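Local coordinates for protein purine nucleoside phosphorylase (Thermus thermophilus, PDB 6TK9) that catalyses the phosphorolysis of purine nucleosides such as inosine and guanosine, giving the free purine base and ribose 1-phosphate, at residues Q7-Y12 and P50-S55; V23-G28 and L108-A113; P58-R63 and K78-Y83. One frame throughout, in Å; residues are numbered along the deposited sequence.

Contact 1: Q7-Y12 and P50-S55; sequences QEAVAY and PHFPVS
A9 and P50 mark the closest backbone approach, 5.2 Å between their CA atoms, where a helical run (7-12) meets a segment (50-55) that is neither helix nor strand and leads away from it. E8, A9 and Y12 make up the touching side of the helix.

The polar part is a His-carboxylate hydrogen bond: H51 NE2 donates to E8 OE1 over 2.8 Å. It is short but not straight, with an N-H...O angle of 136°. The nitrogen stands above the carboxylate plane and the oxygen is likewise tilted from the imidazole plane, the carboxylate and ring planes being turned 23° apart. A bend at chi2 turns E8 CD toward the ring, while E8 CB also comes within 4.0 Å of H51 NE2. The carboxylate would probably favour a positive charge on H51, although the exposed setting of E8 is likely to weaken that effect.

The rest is van der Waals contact around P50. Y12 has CG anti to its backbone N (chi1 180°), and the start of its side chain rather than the phenol tip does the touching: Y12 CB lies 3.6 Å from P50 CD, and Y12 CG 3.7 Å from the same carbon. The two side chains cross at about a right angle. Two carbon-oxygen contacts add to this, P50 CG at 4.1 Å from E8 O and A9 CB at 3.6 Å from P50 O. The A9 methyl also reaches the rim of the F52 ring near its plane, more loosely.

Helix 94-102 backs the pair: A9 packs on its F94 and V98, V10 on F101 and F52 on P95. The contact thus joins the N-terminal helix 4-14 to the loop between strands 39-45 and 63-66, alongside helix 94-102.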
ATOM      1  N   GLN A   7      39.197  19.032  14.964  1.00 51.38           N
ATOM      2  CA  GLN A   7      39.989  19.982  15.789  1.00 53.10           C
ATOM      3  C   GLN A   7      40.909  20.827  14.889  1.00 51.01           C
ATOM      4  O   GLN A   7      41.095  22.000  15.219  1.00 54.67           O
ATOM      5  CB  GLN A   7      40.750  19.237  16.889  1.00 56.50           C
ATOM      6  CG  GLN A   7      39.863  18.684  18.014  1.00 61.29           C
ATOM      7  CD  GLN A   7      38.937  19.687  18.670  1.00 62.23           C
ATOM      8  OE1 GLN A   7      39.323  20.806  19.013  1.00 66.28           O
ATOM      9  NE2 GLN A   7      37.689  19.288  18.857  1.00 64.42           N
ATOM     10  N   GLU A   8      41.455  20.280  13.800  1.00 48.79           N
ATOM     11  CA  GLU A   8      42.259  21.063  12.832  1.00 51.87           C
ATOM     12  C   GLU A   8      41.377  22.211  12.349  1.00 53.57           C
ATOM     13  O   GLU A   8      41.865  23.361  12.334  1.00 62.55           O
ATOM     14  CB  GLU A   8      42.769  20.235  11.646  1.00 55.48           C
ATOM     15  CG  GLU A   8      44.121  19.563  11.859  1.00 58.97           C
ATOM     16  CD  GLU A   8      45.008  19.429  10.620  1.00 65.85           C
ATOM     17  OE1 GLU A   8      44.487  19.518   9.497  1.00 69.45           O
ATOM     18  OE2 GLU A   8      46.237  19.232  10.778  1.00 71.55           O
ATOM     19  N   ALA A   9      40.117  21.909  12.021  1.00 53.14           N
ATOM     20  CA  ALA A   9      39.137  22.873  11.459  1.00 51.03           C
ATOM     21  C   ALA A   9      38.649  23.815  12.565  1.00 45.73           C
ATOM     22  O   ALA A   9      38.626  25.020  12.339  1.00 47.80           O
ATOM     23  CB  ALA A   9      37.987  22.159  10.782  1.00 46.77           C
ATOM     24  N   VAL A  10      38.261  23.291  13.720  1.00 43.65           N
ATOM     25  CA  VAL A  10      37.828  24.138  14.863  1.00 50.54           C
ATOM     26  C   VAL A  10      38.923  25.189  15.109  1.00 54.21           C
ATOM     27  O   VAL A  10      38.606  26.403  15.034  1.00 59.48           O
ATOM     28  CB  VAL A  10      37.530  23.293  16.115  1.00 53.90           C
ATOM     29  CG1 VAL A  10      37.388  24.143  17.371  1.00 51.98           C
ATOM     30  CG2 VAL A  10      36.293  22.435  15.913  1.00 54.48           C
ATOM     31  N   ALA A  11      40.163  24.734  15.323  1.00 55.61           N
ATOM     32  CA  ALA A  11      41.367  25.563  15.590  1.00 52.79           C
ATOM     33  C   ALA A  11      41.535  26.653  14.517  1.00 51.46           C
ATOM     34  O   ALA A  11      41.842  27.799  14.886  1.00 51.51           O
ATOM     35  CB  ALA A  11      42.594  24.685  15.682  1.00 48.81           C
ATOM     36  N   TYR A  12      41.362  26.335  13.234  1.00 52.38           N
ATOM     37  CA  TYR A  12      41.542  27.338  12.152  1.00 51.53           C
ATOM     38  C   TYR A  12      40.509  28.457  12.331  1.00 54.05           C
ATOM     39  O   TYR A  12      40.889  29.627  12.100  1.00 55.00           O
ATOM     40  CB  TYR A  12      41.496  26.713  10.757  1.00 47.60           C
ATOM     41  CG  TYR A  12      41.676  27.733   9.662  1.00 48.23           C
ATOM     42  CD1 TYR A  12      42.937  28.146   9.262  1.00 47.87           C
ATOM     43  CD2 TYR A  12      40.578  28.321   9.052  1.00 49.19           C
ATOM     44  CE1 TYR A  12      43.101  29.104   8.269  1.00 48.21           C
ATOM     45  CE2 TYR A  12      40.726  29.283   8.065  1.00 49.11           C
ATOM     46  CZ  TYR A  12      41.993  29.691   7.679  1.00 49.87           C
ATOM     47  OH  TYR A  12      42.128  30.644   6.703  1.00 48.75           O
ATOM     48  N   PRO A  50      40.474  23.841   6.786  1.00 51.27           N
ATOM     49  CA  PRO A  50      40.979  22.480   6.643  1.00 50.81           C
ATOM     50  C   PRO A  50      39.870  21.421   6.583  1.00 46.84           C
ATOM     51  O   PRO A  50      39.061  21.401   7.453  1.00 43.26           O
ATOM     52  CB  PRO A  50      41.823  22.288   7.915  1.00 55.44           C
ATOM     53  CG  PRO A  50      42.283  23.674   8.286  1.00 52.67           C
ATOM     54  CD  PRO A  50      41.170  24.600   7.835  1.00 54.62           C
ATOM     55  N   HIS A  51      39.894  20.573   5.551  1.00 51.79           N
ATOM     56  CA  HIS A  51      39.062  19.350   5.385  1.00 52.41           C
ATOM     57  C   HIS A  51      37.611  19.718   5.062  1.00 53.38           C
ATOM     58  O   HIS A  51      36.754  18.826   5.157  1.00 58.21           O
ATOM     59  CB  HIS A  51      39.131  18.464   6.637  1.00 53.46           C
ATOM     60  CG  HIS A  51      40.514  18.239   7.143  1.00 58.43           C
ATOM     61  ND1 HIS A  51      41.486  17.628   6.379  1.00 59.35           N
ATOM     62  CD2 HIS A  51      41.091  18.546   8.329  1.00 60.09           C
ATOM     63  CE1 HIS A  51      42.608  17.571   7.071  1.00 61.94           C
ATOM     64  NE2 HIS A  51      42.391  18.126   8.274  1.00 63.67           N
ATOM     65  N   PHE A  52      37.333  20.977   4.716  1.00 53.05           N
ATOM     66  CA  PHE A  52      35.960  21.450   4.410  1.00 49.09           C
ATOM     67  C   PHE A  52      35.691  21.195   2.932  1.00 51.42           C
ATOM     68  O   PHE A  52      36.499  21.546   2.068  1.00 50.08           O
ATOM     69  CB  PHE A  52      35.748  22.922   4.778  1.00 46.45           C
ATOM     70  CG  PHE A  52      34.836  23.199   5.952  1.00 45.91           C
ATOM     71  CD1 PHE A  52      35.236  22.928   7.253  1.00 43.90           C
ATOM     72  CD2 PHE A  52      33.594  23.784   5.760  1.00 44.45           C
ATOM     73  CE1 PHE A  52      34.410  23.217   8.326  1.00 42.93           C
ATOM     74  CE2 PHE A  52      32.781  24.095   6.835  1.00 42.97           C
ATOM     75  CZ  PHE A  52      33.193  23.814   8.115  1.00 43.84           C
ATOM     76  N   PRO A  53      34.544  20.561   2.613  1.00 46.47           N
ATOM     77  CA  PRO A  53      34.117  20.423   1.231  1.00 45.96           C
ATOM     78  C   PRO A  53      33.664  21.806   0.753  1.00 44.99           C
ATOM     79  O   PRO A  53      33.088  22.509   1.549  1.00 51.13           O
ATOM     80  CB  PRO A  53      32.978  19.409   1.338  1.00 45.26           C
ATOM     81  CG  PRO A  53      32.367  19.719   2.680  1.00 46.98           C
ATOM     82  CD  PRO A  53      33.563  20.016   3.563  1.00 46.19           C
ATOM     83  N   VAL A  54      33.963  22.161  -0.496  1.00 44.55           N
ATOM     84  CA  VAL A  54      33.514  23.441  -1.112  1.00 46.62           C
ATOM     85  C   VAL A  54      32.211  23.175  -1.866  1.00 47.73           C
ATOM     86  O   VAL A  54      32.098  22.141  -2.523  1.00 50.08           O
ATOM     87  CB  VAL A  54      34.579  24.081  -2.029  1.00 44.73           C
ATOM     88  CG1 VAL A  54      35.921  24.180  -1.325  1.00 43.63           C
ATOM     89  CG2 VAL A  54      34.716  23.358  -3.361  1.00 45.43           C
ATOM     90  N   SER A  55      31.294  24.131  -1.791  1.00 49.00           N
ATOM     91  CA  SER A  55      29.984  24.155  -2.478  1.00 48.38           C
ATOM     92  C   SER A  55      30.179  24.334  -3.983  1.00 45.94           C
ATOM     93  O   SER A  55      30.903  25.239  -4.368  1.00 43.35           O
ATOM     94  CB  SER A  55      29.155  25.255  -1.878  1.00 49.24           C
ATOM     95  OG  SER A  55      29.028  25.054  -0.472  1.00 52.64           O
TER

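Contact 2: V23-G28 and L108-A113; sequences VGLVLG and LLTSAA. With PO4 (phosphate ion), chain G.
T110 and V26 meet through a side-chain as well as a backbone bond. T110 OG1 sits between its own backbone N and carbonyl carbon (chi1 84°), which turns the hydroxyl toward strand 23-27. There T110 OG1 donates to V26 O over 2.7 Å, in the carbonyl plane and on a lone pair. V26 O also accepts T110 N at 3.0 Å, so one carbonyl is gripped twice by one residue. T110 OG1 in turn receives G28 N in a longer bond of 3.3 Å. An alanine here would probably leave V26 O with the backbone N-H as its one donor from this strand and G28 N without its hydroxyl partner, and would open a gap beside L25 CD1 where CG2 had been.

The hydrophobic side chains lie obliquely across one another on the two faces of the sheet. On the face of L25 and L108, L25 CD1 reaches L108 CB at 3.7 Å, under helix 257-270, whose V264, I267 and L268 touch this pair. On the face of V26 and L109, V26 CG2 meets L109 CD2 at 3.8 Å, toward helix 213-222.

The strands run parallel, 7° apart in direction, with L25 level with L108 and V26 with L109. L108 N bonds to G24 O, and V26 N to L108 O. Past the bridges, A112 N donates to O3 of a bound phosphate ion at 2.9 Å. G28 CA lies 3.3 Å from phosphate O3, and a side chain at G28 would collide with it. Adjacent parallel strands in a sheet sandwiched by helices, with an anion held toward their C-terminal ends, are typical of alpha/beta folds and consistent with the phosphorylase superfamily; the ion probably occupies the substrate phosphate site.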
ATOM      1  N   VAL A  23      23.757  28.704  18.267  1.00 45.30           N
ATOM      2  CA  VAL A  23      22.766  28.182  17.296  1.00 44.25           C
ATOM      3  C   VAL A  23      23.441  28.077  15.933  1.00 45.38           C
ATOM      4  O   VAL A  23      24.002  29.066  15.451  1.00 45.36           O
ATOM      5  CB  VAL A  23      21.495  29.049  17.249  1.00 45.32           C
ATOM      6  CG1 VAL A  23      20.510  28.549  16.202  1.00 45.99           C
ATOM      7  CG2 VAL A  23      20.811  29.123  18.606  1.00 47.30           C
ATOM      8  N   GLY A  24      23.397  26.874  15.369  1.00 48.90           N
ATOM      9  CA  GLY A  24      23.785  26.591  13.984  1.00 43.97           C
ATOM     10  C   GLY A  24      22.587  26.792  13.110  1.00 40.91           C
ATOM     11  O   GLY A  24      21.494  26.560  13.575  1.00 43.59           O
ATOM     12  N   LEU A  25      22.803  27.224  11.886  1.00 44.10           N
ATOM     13  CA  LEU A  25      21.730  27.485  10.914  1.00 43.55           C
ATOM     14  C   LEU A  25      22.326  27.222   9.533  1.00 40.90           C
ATOM     15  O   LEU A  25      23.308  27.883   9.224  1.00 41.18           O
ATOM     16  CB  LEU A  25      21.288  28.935  11.125  1.00 45.76           C
ATOM     17  CG  LEU A  25      20.401  29.522  10.034  1.00 49.82           C
ATOM     18  CD1 LEU A  25      19.043  28.836  10.003  1.00 51.00           C
ATOM     19  CD2 LEU A  25      20.230  31.012  10.241  1.00 55.25           C
ATOM     20  N   VAL A  26      21.816  26.230   8.797  1.00 39.19           N
ATOM     21  CA  VAL A  26      22.304  25.836   7.439  1.00 35.94           C
ATOM     22  C   VAL A  26      21.271  26.346   6.441  1.00 36.74           C
ATOM     23  O   VAL A  26      20.095  25.963   6.559  1.00 38.94           O
ATOM     24  CB  VAL A  26      22.528  24.314   7.298  1.00 35.27           C
ATOM     25  CG1 VAL A  26      22.890  23.916   5.876  1.00 37.52           C
ATOM     26  CG2 VAL A  26      23.592  23.782   8.241  1.00 34.06           C
ATOM     27  N   LEU A  27      21.695  27.225   5.540  1.00 36.75           N
ATOM     28  CA  LEU A  27      20.820  27.858   4.531  1.00 38.69           C
ATOM     29  C   LEU A  27      21.011  27.086   3.224  1.00 38.92           C
ATOM     30  O   LEU A  27      22.144  26.938   2.806  1.00 38.30           O
ATOM     31  CB  LEU A  27      21.159  29.357   4.400  1.00 38.23           C
ATOM     32  CG  LEU A  27      21.003  30.190   5.683  1.00 39.51           C
ATOM     33  CD1 LEU A  27      21.516  31.613   5.502  1.00 38.24           C
ATOM     34  CD2 LEU A  27      19.573  30.212   6.175  1.00 37.25           C
ATOM     35  N   GLY A  28      19.925  26.610   2.617  1.00 41.70           N
ATOM     36  CA  GLY A  28      19.973  25.782   1.397  1.00 41.32           C
ATOM     37  C   GLY A  28      19.746  26.604   0.149  1.00 43.97           C
ATOM     38  O   GLY A  28      19.967  27.832   0.181  1.00 43.08           O
ATOM     39  N   LEU A 108      19.314  24.530  13.098  1.00 43.05           N
ATOM     40  CA  LEU A 108      18.166  24.727  12.182  1.00 43.01           C
ATOM     41  C   LEU A 108      18.663  24.341  10.786  1.00 41.21           C
ATOM     42  O   LEU A 108      19.497  25.067  10.244  1.00 43.76           O
ATOM     43  CB  LEU A 108      17.712  26.196  12.221  1.00 42.33           C
ATOM     44  CG  LEU A 108      16.744  26.609  13.338  1.00 47.55           C
ATOM     45  CD1 LEU A 108      17.229  26.200  14.730  1.00 47.51           C
ATOM     46  CD2 LEU A 108      16.480  28.104  13.308  1.00 45.78           C
ATOM     47  N   LEU A 109      18.216  23.222  10.237  1.00 36.93           N
ATOM     48  CA  LEU A 109      18.617  22.812   8.869  1.00 38.53           C
ATOM     49  C   LEU A 109      17.517  23.232   7.895  1.00 38.51           C
ATOM     50  O   LEU A 109      16.385  22.813   8.099  1.00 42.30           O
ATOM     51  CB  LEU A 109      18.840  21.300   8.854  1.00 37.57           C
ATOM     52  CG  LEU A 109      19.779  20.774   9.933  1.00 36.29           C
ATOM     53  CD1 LEU A 109      19.724  19.260   9.976  1.00 37.03           C
ATOM     54  CD2 LEU A 109      21.199  21.255   9.704  1.00 34.02           C
ATOM     55  N   THR A 110      17.849  24.044   6.895  1.00 36.90           N
ATOM     56  CA  THR A 110      16.890  24.594   5.910  1.00 38.95           C
ATOM     57  C   THR A 110      17.280  24.084   4.524  1.00 39.31           C
ATOM     58  O   THR A 110      18.490  23.909   4.281  1.00 37.39           O
ATOM     59  CB  THR A 110      16.812  26.130   5.971  1.00 42.47           C
ATOM     60  OG1 THR A 110      17.855  26.713   5.181  1.00 42.34           O
ATOM     61  CG2 THR A 110      16.869  26.656   7.392  1.00 42.22           C
ATOM     62  N   SER A 111      16.283  23.886   3.658  1.00 37.93           N
ATOM     63  CA  SER A 111      16.432  23.306   2.298  1.00 38.84           C
ATOM     64  C   SER A 111      15.317  23.843   1.400  1.00 40.55           C
ATOM     65  O   SER A 111      14.258  24.250   1.925  1.00 43.64           O
ATOM     66  CB  SER A 111      16.405  21.792   2.356  1.00 39.84           C
ATOM     67  OG  SER A 111      15.301  21.346   3.135  1.00 42.11           O
ATOM     68  N   ALA A 112      15.543  23.847   0.095  1.00 40.71           N
ATOM     69  CA  ALA A 112      14.461  23.841  -0.918  1.00 44.75           C
ATOM     70  C   ALA A 112      14.022  22.384  -1.126  1.00 43.72           C
ATOM     71  O   ALA A 112      14.914  21.510  -1.161  1.00 51.58           O
ATOM     72  CB  ALA A 112      14.936  24.476  -2.206  1.00 42.16           C
ATOM     73  N   ALA A 113      12.716  22.128  -1.221  1.00 40.27           N
ATOM     74  CA  ALA A 113      12.143  20.774  -1.353  1.00 38.82           C
ATOM     75  C   ALA A 113      10.947  20.836  -2.278  1.00 40.03           C
ATOM     76  O   ALA A 113      10.276  21.882  -2.256  1.00 40.48           O
ATOM     77  CB  ALA A 113      11.712  20.242  -0.015  1.00 41.03           C
TER
HETATM   78  P   PO4 G 301      19.038  22.175  -0.710  1.00 43.27           P
HETATM   79  O1  PO4 G 301      20.546  22.182  -0.414  1.00 38.46           O
HETATM   80  O2  PO4 G 301      18.804  22.072  -2.214  1.00 39.70           O
HETATM   81  O3  PO4 G 301      18.382  23.444  -0.206  1.00 44.60           O
HETATM   82  O4  PO4 G 301      18.415  20.992   0.026  1.00 43.18           O

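Contact 3: P58-R63 and K78-Y83; sequences PGHAGR and KGRVHY. With PO4 (phosphate ion), chain G.
H60 reaches across to G79, R80 and H82, its atoms meeting them in turn. H60 CB lies 3.7 Å from G79 CA. A chi1 of -62° sets CG anti to the carbonyl carbon, beside the backbone N. H60 ND1 then accepts the backbone N-H of R80, 2.8 Å from R80 N and with the donor nearly in the ring plane. H60 CE1 lies against R80 CG and, slightly nearer, O1 of the bound phosphate ion. One face of the ring takes the edge of H82, the planes at 90° in an offset edge-to-face pair, with H82 CE1 3.6 Å from H60 NE2. That NE2 is also hydrogen-bonded to S29 OG, which together with the bond at ND1 helps set the turn of the imidazole.

The close approach of the two backbones at H60 and G79, 3.8 Å between CA atoms, depends on glycine: a CB on G79 would clash with H60 CA. Beyond it the chains join as an antiparallel pair through a G1 beta bulge, in which G62, with positive phi, and R63 both face K78. K78 O takes R63 N and, weakly, G62 N, while K78 N donates to R63 O over 2.9 Å. The aliphatic chain of K78, extended beyond CG, passes the methyl of A61, K78 CG being 3.6 Å from A61 CB, before NZ reaches a salt bridge with D36. R63 turns away to E43.

O1 of the phosphate is held by two side chains of the same loop. H82 NE2 donates to phosphate O1 over 2.7 Å at 171°, close to straight, and R80 NH1 binds phosphate O1 more loosely at 3.1 Å. R80 is bent at chi2 and chi3; its guanidinium is also held by E215, through a salt bridge from NE, and by T110 O.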
ATOM      1  N   PRO A  58      24.339  25.400  -7.529  1.00 51.22           N
ATOM      2  CA  PRO A  58      23.788  26.746  -7.661  1.00 54.04           C
ATOM      3  C   PRO A  58      23.085  27.217  -6.370  1.00 56.33           C
ATOM      4  O   PRO A  58      22.353  26.431  -5.748  1.00 55.46           O
ATOM      5  CB  PRO A  58      22.822  26.643  -8.857  1.00 54.97           C
ATOM      6  CG  PRO A  58      23.213  25.370  -9.585  1.00 52.38           C
ATOM      7  CD  PRO A  58      23.783  24.461  -8.515  1.00 51.48           C
ATOM      8  N   GLY A  59      23.352  28.474  -5.976  1.00 54.41           N
ATOM      9  CA  GLY A  59      22.705  29.173  -4.846  1.00 54.43           C
ATOM     10  C   GLY A  59      23.319  28.820  -3.499  1.00 51.78           C
ATOM     11  O   GLY A  59      22.613  28.917  -2.474  1.00 54.85           O
ATOM     12  N   HIS A  60      24.587  28.424  -3.498  1.00 48.53           N
ATOM     13  CA  HIS A  60      25.383  28.072  -2.296  1.00 48.59           C
ATOM     14  C   HIS A  60      26.707  28.825  -2.389  1.00 51.65           C
ATOM     15  O   HIS A  60      27.599  28.359  -3.131  1.00 52.32           O
ATOM     16  CB  HIS A  60      25.604  26.550  -2.205  1.00 47.12           C
ATOM     17  CG  HIS A  60      24.344  25.764  -2.075  1.00 43.87           C
ATOM     18  ND1 HIS A  60      23.956  25.189  -0.878  1.00 41.71           N
ATOM     19  CD2 HIS A  60      23.372  25.491  -2.975  1.00 42.69           C
ATOM     20  CE1 HIS A  60      22.800  24.587  -1.045  1.00 45.03           C
ATOM     21  NE2 HIS A  60      22.417  24.756  -2.335  1.00 41.65           N
ATOM     22  N   ALA A  61      26.825  29.952  -1.687  1.00 54.74           N
ATOM     23  CA  ALA A  61      28.045  30.794  -1.679  1.00 54.77           C
ATOM     24  C   ALA A  61      29.240  30.011  -1.100  1.00 54.40           C
ATOM     25  O   ALA A  61      30.386  30.283  -1.521  1.00 57.12           O
ATOM     26  CB  ALA A  61      27.772  32.066  -0.917  1.00 55.23           C
ATOM     27  N   GLY A  62      28.989  29.070  -0.181  1.00 51.61           N
ATOM     28  CA  GLY A  62      30.024  28.285   0.516  1.00 49.18           C
ATOM     29  C   GLY A  62      30.849  29.169   1.439  1.00 50.33           C
ATOM     30  O   GLY A  62      32.065  29.271   1.231  1.00 47.10           O
ATOM     31  N   ARG A  63      30.197  29.797   2.421  1.00 47.92           N
ATOM     32  CA  ARG A  63      30.827  30.744   3.365  1.00 47.55           C
ATOM     33  C   ARG A  63      30.343  30.431   4.773  1.00 46.96           C
ATOM     34  O   ARG A  63      29.137  30.418   4.981  1.00 53.03           O
ATOM     35  CB  ARG A  63      30.459  32.180   2.987  1.00 52.43           C
ATOM     36  CG  ARG A  63      30.837  32.561   1.564  1.00 55.44           C
ATOM     37  CD  ARG A  63      31.183  34.028   1.452  1.00 65.52           C
ATOM     38  NE  ARG A  63      32.292  34.265   0.536  1.00 77.30           N
ATOM     39  CZ  ARG A  63      32.919  35.431   0.384  1.00 89.98           C
ATOM     40  NH1 ARG A  63      32.554  36.497   1.085  1.00 93.82           N
ATOM     41  NH2 ARG A  63      33.916  35.522  -0.481  1.00 92.43           N
ATOM     42  N   LYS A  78      26.369  29.661   4.876  1.00 40.01           N
ATOM     43  CA  LYS A  78      25.767  30.263   3.660  1.00 46.58           C
ATOM     44  C   LYS A  78      25.957  29.234   2.536  1.00 45.99           C
ATOM     45  O   LYS A  78      27.037  29.235   1.914  1.00 48.59           O
ATOM     46  CB  LYS A  78      26.351  31.654   3.356  1.00 47.13           C
ATOM     47  CG  LYS A  78      25.756  32.317   2.115  1.00 49.04           C
ATOM     48  CD  LYS A  78      26.070  33.794   1.867  1.00 49.11           C
ATOM     49  CE  LYS A  78      25.281  34.307   0.672  1.00 51.03           C
ATOM     50  NZ  LYS A  78      25.434  35.765   0.450  1.00 50.67           N
ATOM     51  N   GLY A  79      24.969  28.353   2.349  1.00 46.22           N
ATOM     52  CA  GLY A  79      25.031  27.192   1.430  1.00 47.15           C
ATOM     53  C   GLY A  79      25.645  25.962   2.089  1.00 44.17           C
ATOM     54  O   GLY A  79      26.146  26.087   3.226  1.00 45.39           O
ATOM     55  N   ARG A  80      25.619  24.819   1.392  1.00 41.95           N
ATOM     56  CA  ARG A  80      26.050  23.477   1.887  1.00 40.19           C
ATOM     57  C   ARG A  80      26.544  22.646   0.701  1.00 41.75           C
ATOM     58  O   ARG A  80      26.602  23.196  -0.429  1.00 46.22           O
ATOM     59  CB  ARG A  80      24.937  22.714   2.619  1.00 36.96           C
ATOM     60  CG  ARG A  80      23.623  22.602   1.852  1.00 38.35           C
ATOM     61  CD  ARG A  80      22.881  21.299   2.082  1.00 35.94           C
ATOM     62  NE  ARG A  80      22.204  21.248   3.366  1.00 36.09           N
ATOM     63  CZ  ARG A  80      21.006  21.769   3.614  1.00 35.83           C
ATOM     64  NH1 ARG A  80      20.347  22.407   2.659  1.00 34.43           N
ATOM     65  NH2 ARG A  80      20.481  21.675   4.828  1.00 34.15           N
ATOM     66  N   VAL A  81      26.917  21.392   0.966  1.00 41.02           N
ATOM     67  CA  VAL A  81      27.356  20.414  -0.065  1.00 42.24           C
ATOM     68  C   VAL A  81      26.366  19.249  -0.089  1.00 42.67           C
ATOM     69  O   VAL A  81      25.644  19.009   0.911  1.00 40.70           O
ATOM     70  CB  VAL A  81      28.803  19.954   0.171  1.00 44.37           C
ATOM     71  CG1 VAL A  81      29.751  21.140   0.124  1.00 45.70           C
ATOM     72  CG2 VAL A  81      28.966  19.182   1.470  1.00 43.32           C
ATOM     73  N   HIS A  82      26.306  18.566  -1.219  1.00 41.03           N
ATOM     74  CA  HIS A  82      25.364  17.447  -1.454  1.00 41.02           C
ATOM     75  C   HIS A  82      26.145  16.198  -1.849  1.00 39.14           C
ATOM     76  O   HIS A  82      27.243  16.308  -2.450  1.00 44.47           O
ATOM     77  CB  HIS A  82      24.346  17.843  -2.522  1.00 42.94           C
ATOM     78  CG  HIS A  82      23.742  19.182  -2.263  1.00 45.59           C
ATOM     79  ND1 HIS A  82      24.281  20.345  -2.774  1.00 43.94           N
ATOM     80  CD2 HIS A  82      22.671  19.547  -1.524  1.00 44.22           C
ATOM     81  CE1 HIS A  82      23.557  21.368  -2.370  1.00 43.88           C
ATOM     82  NE2 HIS A  82      22.562  20.907  -1.603  1.00 44.65           N
ATOM     83  N   TYR A  83      25.563  15.060  -1.528  1.00 35.81           N
ATOM     84  CA  TYR A  83      25.942  13.727  -2.041  1.00 34.36           C
ATOM     85  C   TYR A  83      25.920  13.741  -3.575  1.00 32.20           C
ATOM     86  O   TYR A  83      26.790  13.110  -4.149  1.00 38.21           O
ATOM     87  CB  TYR A  83      25.024  12.687  -1.401  1.00 33.07           C
ATOM     88  CG  TYR A  83      25.383  11.262  -1.690  1.00 35.83           C
ATOM     89  CD1 TYR A  83      26.521  10.699  -1.154  1.00 36.35           C
ATOM     90  CD2 TYR A  83      24.541  10.452  -2.437  1.00 40.59           C
ATOM     91  CE1 TYR A  83      26.835   9.369  -1.375  1.00 39.11           C
ATOM     92  CE2 TYR A  83      24.845   9.120  -2.677  1.00 42.15           C
ATOM     93  CZ  TYR A  83      26.000   8.576  -2.147  1.00 40.88           C
ATOM     94  OH  TYR A  83      26.309   7.268  -2.380  1.00 39.19           O
TER
HETATM   95  P   PO4 G 301      19.038  22.175  -0.710  1.00 43.27           P
HETATM   96  O1  PO4 G 301      20.546  22.182  -0.414  1.00 38.46           O
HETATM   97  O2  PO4 G 301      18.804  22.072  -2.214  1.00 39.70           O
HETATM   98  O3  PO4 G 301      18.382  23.444  -0.206  1.00 44.60           O
HETATM   99  O4  PO4 G 301      18.415  20.992   0.026  1.00 43.18           O

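Overall arrangement
Contact 2 lies about 3 Å from the centre of the chain, contact 3 about 11 Å and contact 1, at the edge of the fold, about 18 Å. Contacts 2 and 3 meet at the phosphate, their centres 11 Å apart. Contact 3 lies where strand 63-66 begins and strand 72-78 ends, at the open end of this antiparallel pair, and its sequence falls between the two strands of contact 2. Contact 1 precedes contact 3 and touches it: S55 OG lies 3.1 Å from R80 O. Contacts 1 and 2, centres 19 Å apart, do not touch, though helix 4-14 directly precedes strand 23-27 and their segments alternate. Residues 50-62 thus run from beside helix 4-14 to the probable phosphate site.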